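Local coordinates for protein haloacid dehalogenase/epoxide hydrolase family (Corynebacterium glutamicum ATCC 13032, PDB 2PR7) that is uncharacterised but belongs to the haloacid dehalogenase-like superfamily and probably acts as a metal-dependent hydrolase, here with a calcium ion bound, at residues A[4-9]-A[94-99]; A[37-42]-A[62-67]; A[73-78]-A[101-106]. One frame throughout, in Å; residues are numbered along the deposited sequence. Where two conformers were deposited one is given.

Interaction 1 of 3, residues A[4-9]-A[94-99]; sequences GLIVDY and CVLVDD. With CA (calcium ion), chain C.
G4 to V7 and C94 to V97 pair as parallel strands, their axes 4.6 Å apart at closest and turned 21° from each other, through four backbone hydrogen bonds: V95 N to G4 O, I6 N to V95 O, V97 N to I6 O and D8 N to V97 O, the last bent to 151°. On the face of I6, C94 and L96, which helix 77-86 covers, I6 CD1 lies 3.8 Å from C94 CB. The other branch of I6, CG2, meets L96 CD1 at 3.6 Å. On the opposite face, under helix 120-131, L5 CD1 packs on V97 CG2 at 3.6 Å. Such central strands of a Rossmann-like sheet carry the first and fourth motifs of the HAD superfamily at their C-terminal ends, and D8, D98 and D99 fit those places. D8 CB points toward the second strand, CG is anti to the backbone N (chi1 -161°), and OD2 binds the calcium ion at 2.2 Å. D99 OD1 binds the same ion at 2.4 Å, alongside A10 O and three waters. In the second shell, D98 OD1 accepts from metal-bound water 1 at 2.6 Å, while OD2 forms a salt bridge with K74 NZ and accepts from N103 ND2.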
loop_
_atom_site.group_PDB
_atom_site.type_symbol
_atom_site.label_atom_id
_atom_site.label_comp_id
_atom_site.label_asym_id
_atom_site.label_seq_id
_atom_site.Cartn_x
_atom_site.Cartn_y
_atom_site.Cartn_z
ATOM N N GLY A 4 8.811 3.562 2.418
ATOM C CA GLY A 4 7.897 3.092 1.415
ATOM C C GLY A 4 6.619 2.561 2.037
ATOM O O GLY A 4 6.668 1.836 3.020
ATOM N N LEU A 5 5.479 2.910 1.436
ATOM C CA LEU A 5 4.142 2.434 1.857
ATOM C C LEU A 5 3.490 1.718 0.695
ATOM O O LEU A 5 3.165 2.356 -0.340
ATOM C CB LEU A 5 3.305 3.621 2.311
ATOM C CG LEU A 5 1.814 3.396 2.675
ATOM C CD1 LEU A 5 1.640 2.316 3.763
ATOM C CD2 LEU A 5 1.207 4.734 3.125
ATOM N N ILE A 6 3.261 0.419 0.911
ATOM C CA ILE A 6 2.693 -0.493 -0.096
ATOM C C ILE A 6 1.296 -0.860 0.459
ATOM O O ILE A 6 1.194 -1.324 1.588
ATOM C CB ILE A 6 3.537 -1.730 -0.334
ATOM C CG1 ILE A 6 4.994 -1.375 -0.715
ATOM C CG2 ILE A 6 2.828 -2.656 -1.374
ATOM C CD1 ILE A 6 5.931 -2.582 -0.828
ATOM N N VAL A 7 0.228 -0.548 -0.269
ATOM C CA VAL A 7 -1.135 -0.796 0.216
ATOM C C VAL A 7 -1.961 -1.572 -0.783
ATOM O O VAL A 7 -1.737 -1.462 -1.974
ATOM C CB VAL A 7 -1.877 0.496 0.557
ATOM C CG1 VAL A 7 -0.968 1.467 1.385
ATOM C CG2 VAL A 7 -2.374 1.188 -0.670
ATOM N N ASP A 8 -2.876 -2.383 -0.264
ATOM C CA ASP A 8 -3.810 -3.094 -1.121
ATOM C C ASP A 8 -4.870 -2.129 -1.532
ATOM O O ASP A 8 -5.010 -1.052 -0.951
ATOM C CB ASP A 8 -4.418 -4.336 -0.465
ATOM C CG ASP A 8 -5.003 -5.302 -1.501
ATOM O OD1 ASP A 8 -4.972 -5.030 -2.753
ATOM O OD2 ASP A 8 -5.453 -6.327 -1.105
ATOM N N TYR A 9 -5.603 -2.464 -2.588
ATOM C CA TYR A 9 -6.747 -1.679 -2.977
ATOM C C TYR A 9 -8.032 -2.290 -2.370
ATOM O O TYR A 9 -8.641 -1.701 -1.459
ATOM C CB TYR A 9 -6.843 -1.601 -4.521
ATOM C CG TYR A 9 -7.974 -0.777 -4.953
ATOM C CD1 TYR A 9 -7.883 0.599 -4.920
ATOM C CD2 TYR A 9 -9.179 -1.368 -5.341
ATOM C CE1 TYR A 9 -8.936 1.375 -5.299
ATOM C CE2 TYR A 9 -10.256 -0.598 -5.715
ATOM C CZ TYR A 9 -10.130 0.774 -5.697
ATOM O OH TYR A 9 -11.189 1.556 -6.097
ATOM N N CYS A 94 10.197 -0.871 3.459
ATOM C CA CYS A 94 8.773 -0.725 3.126
ATOM C C CYS A 94 7.886 -1.341 4.171
ATOM O O CYS A 94 8.229 -2.404 4.754
ATOM C CB CYS A 94 8.450 -1.347 1.782
ATOM S SG CYS A 94 9.341 -0.674 0.354
ATOM N N VAL A 95 6.718 -0.712 4.301
ATOM C CA VAL A 95 5.576 -1.166 5.069
ATOM C C VAL A 95 4.502 -1.698 4.107
ATOM O O VAL A 95 4.118 -0.980 3.169
ATOM C CB VAL A 95 4.930 -0.025 5.877
ATOM C CG1 VAL A 95 3.808 -0.620 6.749
ATOM C CG2 VAL A 95 5.975 0.693 6.799
ATOM N N LEU A 96 3.925 -2.859 4.379
ATOM C CA LEU A 96 2.782 -3.346 3.630
ATOM C C LEU A 96 1.535 -3.203 4.503
ATOM O O LEU A 96 1.542 -3.713 5.645
ATOM C CB LEU A 96 2.927 -4.825 3.267
ATOM C CG LEU A 96 1.639 -5.428 2.650
ATOM C CD1 LEU A 96 1.538 -4.930 1.157
ATOM C CD2 LEU A 96 1.553 -6.956 2.725
ATOM N N VAL A 97 0.484 -2.605 3.971
ATOM C CA VAL A 97 -0.771 -2.588 4.630
ATOM C C VAL A 97 -1.750 -3.443 3.807
ATOM O O VAL A 97 -2.017 -3.151 2.653
ATOM C CB VAL A 97 -1.293 -1.131 4.783
ATOM C CG1 VAL A 97 -2.756 -1.090 5.403
ATOM C CG2 VAL A 97 -0.291 -0.210 5.525
ATOM N N ASP A 98 -2.345 -4.452 4.420
ATOM C CA ASP A 98 -3.167 -5.390 3.666
ATOM C C ASP A 98 -4.182 -6.016 4.615
ATOM O O ASP A 98 -3.883 -6.278 5.802
ATOM C CB ASP A 98 -2.252 -6.471 3.065
ATOM C CG ASP A 98 -2.866 -7.244 1.880
ATOM O OD1 ASP A 98 -3.878 -7.944 2.056
ATOM O OD2 ASP A 98 -2.259 -7.226 0.800
ATOM N N ASP A 99 -5.368 -6.294 4.089
ATOM C CA ASP A 99 -6.435 -6.901 4.890
ATOM C C ASP A 99 -6.348 -8.445 4.947
ATOM O O ASP A 99 -7.168 -9.079 5.589
ATOM C CB ASP A 99 -7.826 -6.467 4.409
ATOM C CG ASP A 99 -8.143 -6.968 3.027
ATOM O OD1 ASP A 99 -7.246 -6.901 2.201
ATOM O OD2 ASP A 99 -9.253 -7.453 2.776
HETATM CA CA CA C . -7.343 -7.002 -0.168
HETATM O O HOH W 1 -5.875 -8.774 0.622
HETATM O O HOH W 2 -9.716 -8.314 -0.217
HETATM O O HOH W 3 -8.140 -8.593 -1.842
#

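Interaction 2 of 3, residues A[37-42]-A[62-67]; sequences TVILSN and DKVLLS
T37 to S41 pairs with K63 to L66 in the parallel strand pair of a beta-alpha-beta unit whose connection runs through helix 50-57, with 63-66 as the outermost strand of the Rossmann-like sheet. The middle is closely packed. I39 N bonds to K63 O, L65 N to I39 O and S41 N to L65 O, holding the axes 4.7 Å apart. L40 CD1, placed by chi2 (64°), meets L65 CB at 3.8 Å on the face that helix 77-86 covers. On the other face, toward helix 50-57, I39 and V64 lie side by side and point the same way, CD1 to CG2 4.1 Å, and S41 CB meets L66 CD2. The T37-D62 end is the solvent side, with less regular bonding. There K63 N reaches T37 O through a long, bent bond of 3.2 Å, and the lysine chain leads off from the strand pair. T37 and D62 add side-chain bonds here: D62 N donates to T37 OG1 at 3.1 Å, and water 4 accepts from OG1 and donates to D62 OD2. At the far end S67 N, entering helix 67-70, bonds to S41 O. The closing bond at the wet end is T37 N to D62 OD2, 2.9 Å, which meets the oxygen on its anti side, 18° out of the carboxylate plane.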
loop_
_atom_site.group_PDB
_atom_site.type_symbol
_atom_site.label_atom_id
_atom_site.label_comp_id
_atom_site.label_asym_id
_atom_site.label_seq_id
_atom_site.Cartn_x
_atom_site.Cartn_y
_atom_site.Cartn_z
ATOM N N THR A 37 4.792 5.610 -2.413
ATOM C CA THR A 37 3.526 4.914 -2.247
ATOM C C THR A 37 3.209 4.059 -3.447
ATOM O O THR A 37 3.294 4.503 -4.588
ATOM C CB THR A 37 2.369 5.897 -1.992
ATOM O OG1 THR A 37 2.317 6.921 -3.010
ATOM C CG2 THR A 37 2.573 6.552 -0.654
ATOM N N VAL A 38 2.868 2.795 -3.174
ATOM C CA VAL A 38 2.501 1.833 -4.209
ATOM C C VAL A 38 1.236 1.103 -3.801
ATOM O O VAL A 38 1.101 0.694 -2.645
ATOM C CB VAL A 38 3.597 0.770 -4.438
ATOM C CG1 VAL A 38 3.206 -0.145 -5.604
ATOM C CG2 VAL A 38 4.868 1.401 -4.730
ATOM N N ILE A 39 0.305 0.941 -4.734
ATOM C CA ILE A 39 -0.814 0.033 -4.558
ATOM C C ILE A 39 -0.363 -1.270 -5.182
ATOM O O ILE A 39 0.045 -1.298 -6.352
ATOM C CB ILE A 39 -2.109 0.525 -5.246
ATOM C CG1 ILE A 39 -2.628 1.786 -4.548
ATOM C CG2 ILE A 39 -3.158 -0.583 -5.260
ATOM C CD1 ILE A 39 -3.821 2.447 -5.175
ATOM N N LEU A 40 -0.392 -2.328 -4.378
ATOM C CA LEU A 40 -0.039 -3.686 -4.835
ATOM C C LEU A 40 -1.281 -4.504 -4.628
ATOM O O LEU A 40 -1.675 -4.807 -3.487
ATOM C CB LEU A 40 1.132 -4.311 -4.093
ATOM C CG LEU A 40 1.597 -5.717 -4.493
ATOM C CD1 LEU A 40 2.128 -5.722 -5.940
ATOM C CD2 LEU A 40 2.626 -6.218 -3.518
ATOM N N SER A 41 -1.919 -4.864 -5.738
ATOM C CA SER A 41 -3.204 -5.513 -5.674
ATOM C C SER A 41 -3.216 -6.853 -6.419
ATOM O O SER A 41 -2.728 -6.927 -7.560
ATOM C CB SER A 41 -4.222 -4.572 -6.308
ATOM O OG SER A 41 -5.506 -5.151 -6.458
ATOM N N ASN A 42 -3.846 -7.868 -5.823
ATOM C CA ASN A 42 -4.084 -9.123 -6.510
ATOM C C ASN A 42 -5.399 -8.900 -7.259
ATOM O O ASN A 42 -6.457 -8.954 -6.648
ATOM C CB ASN A 42 -4.227 -10.296 -5.545
ATOM C CG ASN A 42 -2.871 -10.846 -5.066
ATOM O OD1 ASN A 42 -1.812 -10.347 -5.432
ATOM N ND2 ASN A 42 -2.908 -11.900 -4.239
ATOM N N ASP A 62 2.165 6.889 -6.057
ATOM C CA ASP A 62 3.260 6.911 -7.028
ATOM C C ASP A 62 3.084 5.849 -8.104
ATOM O O ASP A 62 3.343 6.115 -9.290
ATOM C CB ASP A 62 4.614 6.715 -6.364
ATOM C CG ASP A 62 4.996 7.892 -5.513
ATOM O OD1 ASP A 62 4.948 9.040 -6.012
ATOM O OD2 ASP A 62 5.338 7.679 -4.344
ATOM N N LYS A 63 2.645 4.647 -7.698
ATOM C CA LYS A 63 2.542 3.555 -8.635
ATOM C C LYS A 63 1.402 2.602 -8.280
ATOM O O LYS A 63 1.136 2.380 -7.121
ATOM C CB LYS A 63 3.826 2.767 -8.618
ATOM C CG LYS A 63 5.101 3.537 -8.928
ATOM C CD LYS A 63 5.272 3.784 -10.395
ATOM C CE LYS A 63 6.649 4.372 -10.665
ATOM N NZ LYS A 63 6.996 5.411 -9.654
ATOM N N VAL A 64 0.833 1.969 -9.300
ATOM C CA VAL A 64 -0.140 0.915 -9.143
ATOM C C VAL A 64 0.406 -0.338 -9.838
ATOM O O VAL A 64 0.761 -0.299 -11.036
ATOM C CB VAL A 64 -1.501 1.348 -9.765
ATOM C CG1 VAL A 64 -2.438 0.152 -9.943
ATOM C CG2 VAL A 64 -2.191 2.444 -8.919
ATOM N N LEU A 65 0.453 -1.433 -9.093
ATOM C CA LEU A 65 0.890 -2.738 -9.596
ATOM C C LEU A 65 -0.235 -3.759 -9.403
ATOM O O LEU A 65 -0.771 -3.891 -8.296
ATOM C CB LEU A 65 2.157 -3.264 -8.874
ATOM C CG LEU A 65 3.456 -2.513 -9.131
ATOM C CD1 LEU A 65 4.609 -3.227 -8.384
ATOM C CD2 LEU A 65 3.737 -2.400 -10.599
ATOM N N LEU A 66 -0.592 -4.499 -10.465
ATOM C CA LEU A 66 -1.701 -5.442 -10.430
ATOM C C LEU A 66 -1.164 -6.810 -10.798
ATOM O O LEU A 66 -0.492 -6.971 -11.845
ATOM C CB LEU A 66 -2.751 -5.022 -11.452
ATOM C CG LEU A 66 -3.268 -3.591 -11.205
ATOM C CD1 LEU A 66 -4.001 -2.881 -12.362
ATOM C CD2 LEU A 66 -4.151 -3.553 -9.924
ATOM N N SER A 67 -1.427 -7.798 -9.953
ATOM C CA SER A 67 -0.904 -9.145 -10.173
ATOM C C SER A 67 -1.165 -9.691 -11.599
ATOM O O SER A 67 -0.300 -10.338 -12.159
ATOM C CB SER A 67 -1.502 -10.088 -9.148
ATOM O OG SER A 67 -2.909 -10.171 -9.282
HETATM O O HOH W 4 3.975 8.922 -2.661
#

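Interaction 3 of 3, residues A[73-78]-A[101-106]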
loop_
_atom_site.group_PDB
_atom_site.type_symbol
_atom_site.label_atom_id
_atom_site.label_comp_id
_atom_site.label_asym_id
_atom_site.label_seq_id
_atom_site.Cartn_x
_atom_site.Cartn_y
_atom_site.Cartn_z
ATOM N N GLU A 73 1.848 -12.801 -7.694
ATOM C CA GLU A 73 0.837 -12.318 -6.794
ATOM C C GLU A 73 1.300 -12.388 -5.334
ATOM O O GLU A 73 2.153 -13.182 -4.974
ATOM C CB GLU A 73 -0.471 -13.086 -6.954
ATOM C CG GLU A 73 -0.380 -14.554 -6.716
ATOM C CD GLU A 73 -1.654 -15.293 -7.169
ATOM O OE1 GLU A 73 -2.576 -14.674 -7.743
ATOM O OE2 GLU A 73 -1.714 -16.520 -6.956
ATOM N N LYS A 74 0.712 -11.555 -4.498
ATOM C CA LYS A 74 0.926 -11.668 -3.066
ATOM C C LYS A 74 0.364 -13.025 -2.692
ATOM O O LYS A 74 -0.672 -13.404 -3.219
ATOM C CB LYS A 74 0.159 -10.564 -2.337
ATOM C CG LYS A 74 0.595 -9.146 -2.724
ATOM C CD LYS A 74 -0.247 -8.086 -2.030
ATOM C CE LYS A 74 -1.696 -8.009 -2.505
ATOM N NZ LYS A 74 -2.513 -7.006 -1.860
ATOM N N PRO A 75 0.971 -13.713 -1.723
ATOM C CA PRO A 75 2.108 -13.321 -0.874
ATOM C C PRO A 75 3.527 -13.612 -1.383
ATOM O O PRO A 75 4.479 -13.505 -0.615
ATOM C CB PRO A 75 1.813 -14.071 0.437
ATOM C CG PRO A 75 1.220 -15.347 -0.059
ATOM C CD PRO A 75 0.355 -14.955 -1.230
ATOM N N GLU A 76 3.681 -13.901 -2.669
ATOM C CA GLU A 76 5.002 -14.246 -3.223
ATOM C C GLU A 76 5.975 -13.115 -3.021
ATOM O O GLU A 76 5.618 -11.940 -3.248
ATOM C CB GLU A 76 4.932 -14.526 -4.722
ATOM C CG GLU A 76 3.996 -15.654 -5.111
ATOM C CD GLU A 76 4.062 -15.950 -6.586
ATOM O OE1 GLU A 76 4.791 -16.894 -6.948
ATOM O OE2 GLU A 76 3.419 -15.240 -7.383
ATOM N N GLU A 77 7.191 -13.453 -2.592
ATOM C CA GLU A 77 8.224 -12.447 -2.365
ATOM C C GLU A 77 8.408 -11.558 -3.609
ATOM O O GLU A 77 8.602 -10.358 -3.493
ATOM C CB GLU A 77 9.542 -13.111 -1.969
ATOM C CG GLU A 77 10.669 -12.130 -1.827
ATOM C CD GLU A 77 11.920 -12.756 -1.218
ATOM O OE1 GLU A 77 11.784 -13.751 -0.476
ATOM O OE2 GLU A 77 13.025 -12.216 -1.468
ATOM N N ALA A 78 8.371 -12.165 -4.796
ATOM C CA ALA A 78 8.483 -11.426 -6.070
ATOM C C ALA A 78 7.493 -10.265 -6.253
ATOM O O ALA A 78 7.827 -9.233 -6.857
ATOM C CB ALA A 78 8.424 -12.395 -7.259
ATOM N N ILE A 101 -4.214 -11.547 6.280
ATOM C CA ILE A 101 -3.157 -11.904 7.216
ATOM C C ILE A 101 -2.047 -12.696 6.527
ATOM O O ILE A 101 -0.872 -12.472 6.830
ATOM C CB ILE A 101 -3.681 -12.618 8.482
ATOM C CG1 ILE A 101 -2.571 -12.663 9.546
ATOM C CG2 ILE A 101 -4.222 -13.992 8.128
ATOM C CD1 ILE A 101 -2.019 -11.274 9.942
ATOM N N LEU A 102 -2.394 -13.567 5.592
ATOM C CA LEU A 102 -1.434 -14.291 4.819
ATOM C C LEU A 102 -0.505 -13.371 4.002
ATOM O O LEU A 102 0.720 -13.663 3.893
ATOM C CB LEU A 102 -2.175 -15.288 3.913
ATOM C CG LEU A 102 -2.787 -16.459 4.723
ATOM C CD1 LEU A 102 -3.447 -17.461 3.790
ATOM C CD2 LEU A 102 -1.719 -17.148 5.580
ATOM N N ASN A 103 -1.064 -12.293 3.453
ATOM C CA ASN A 103 -0.229 -11.334 2.721
ATOM C C ASN A 103 0.696 -10.576 3.679
ATOM O O ASN A 103 1.886 -10.418 3.403
ATOM C CB ASN A 103 -1.054 -10.378 1.932
ATOM C CG ASN A 103 -1.690 -11.017 0.729
ATOM O OD1 ASN A 103 -1.365 -12.122 0.341
ATOM N ND2 ASN A 103 -2.619 -10.311 0.141
ATOM N N VAL A 104 0.172 -10.207 4.826
ATOM C CA VAL A 104 0.974 -9.470 5.835
ATOM C C VAL A 104 2.079 -10.379 6.343
ATOM O O VAL A 104 3.230 -9.951 6.461
ATOM C CB VAL A 104 0.130 -8.943 6.984
ATOM C CG1 VAL A 104 0.994 -8.273 8.039
ATOM C CG2 VAL A 104 -0.886 -7.971 6.475
ATOM N N ARG A 105 1.775 -11.626 6.651
ATOM C CA ARG A 105 2.810 -12.557 7.140
ATOM C C ARG A 105 3.880 -12.816 6.081
ATOM O O ARG A 105 5.071 -12.804 6.372
ATOM C CB ARG A 105 2.196 -13.903 7.532
ATOM C CG ARG A 105 3.191 -14.964 8.086
ATOM C CD ARG A 105 4.099 -14.477 9.270
ATOM N NE ARG A 105 3.380 -13.875 10.385
ATOM C CZ ARG A 105 3.953 -13.112 11.319
ATOM N NH1 ARG A 105 5.270 -12.903 11.301
ATOM N NH2 ARG A 105 3.224 -12.579 12.304
ATOM N N GLY A 106 3.456 -12.998 4.839
ATOM C CA GLY A 106 4.354 -13.088 3.719
ATOM C C GLY A 106 5.292 -11.908 3.611
ATOM O O GLY A 106 6.451 -12.069 3.229
HETATM O O HOH W 5 7.269 -13.184 1.008
#
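K74 and P75 pack against N103, L102 and G106 in a loop-to-helix contact with no direct hydrogen bond, where the loop leading into helix 77-86 passes the first turns of helix 101-110. The side chains of K74 and N103 cross at about a right angle. K74 CB touches N103 OD1 at 3.5 Å, and farther out K74 CE comes within 3.6 Å of N103 ND2, because the lysine chain bends at chi3 (-69°) and carries CE back toward the amide. Both polar ends are used elsewhere: N103 ND2 donates to D98 OD2, and K74 NZ forms a salt bridge with that same oxygen and a hydrogen bond to L40 O. In this way N103 lines the lysine chain and shares its acceptor. K74 matches in place the motif III lysine of HAD enzymes, consistent with its closeness to the calcium site. The peptide bond before P75 is cis. In the conformer described, one of two modelled, P75 CB lies against the helix, 3.6 Å from L102 O and 4.3 Å from G106 CA. Water 5 bridges the same gap, donating to G106 O at 2.6 Å and to P75 O at 3.2 Å. The loop braces itself: E76 N bonds to E73 O, and E73 N returns a nearly straight bond (169°) to E76 OE2, just before the helix begins. Helix 77-86 starts beside helix 101-110, and both lie over the face of strand 94-98 on which L96 stands; L96 touches F80 of the first and, through CD2, N103 O of the second.

How the interactions relate
Interactions 1 and 2 are neighbouring strand pairs of one sheet, joined where strand 4-7 bonds to strand 36-41 through V7 N to V38 O and V38 N to L5 O. Interaction 1 is the buried centre, apolar along its length and acidic at the metal end; interaction 2 lies toward the sheet's edge and is partly open to water. Interaction 3, farthest out, lies between loop and helix and replaces the regular backbone bonding of the strands with packing and a water bridge. K74 ties all three: its NZ forms a salt bridge with D8 OD2 of interaction 1 (3.1 Å), and K74 O accepts from N42 ND2 of interaction 2 (2.9 Å).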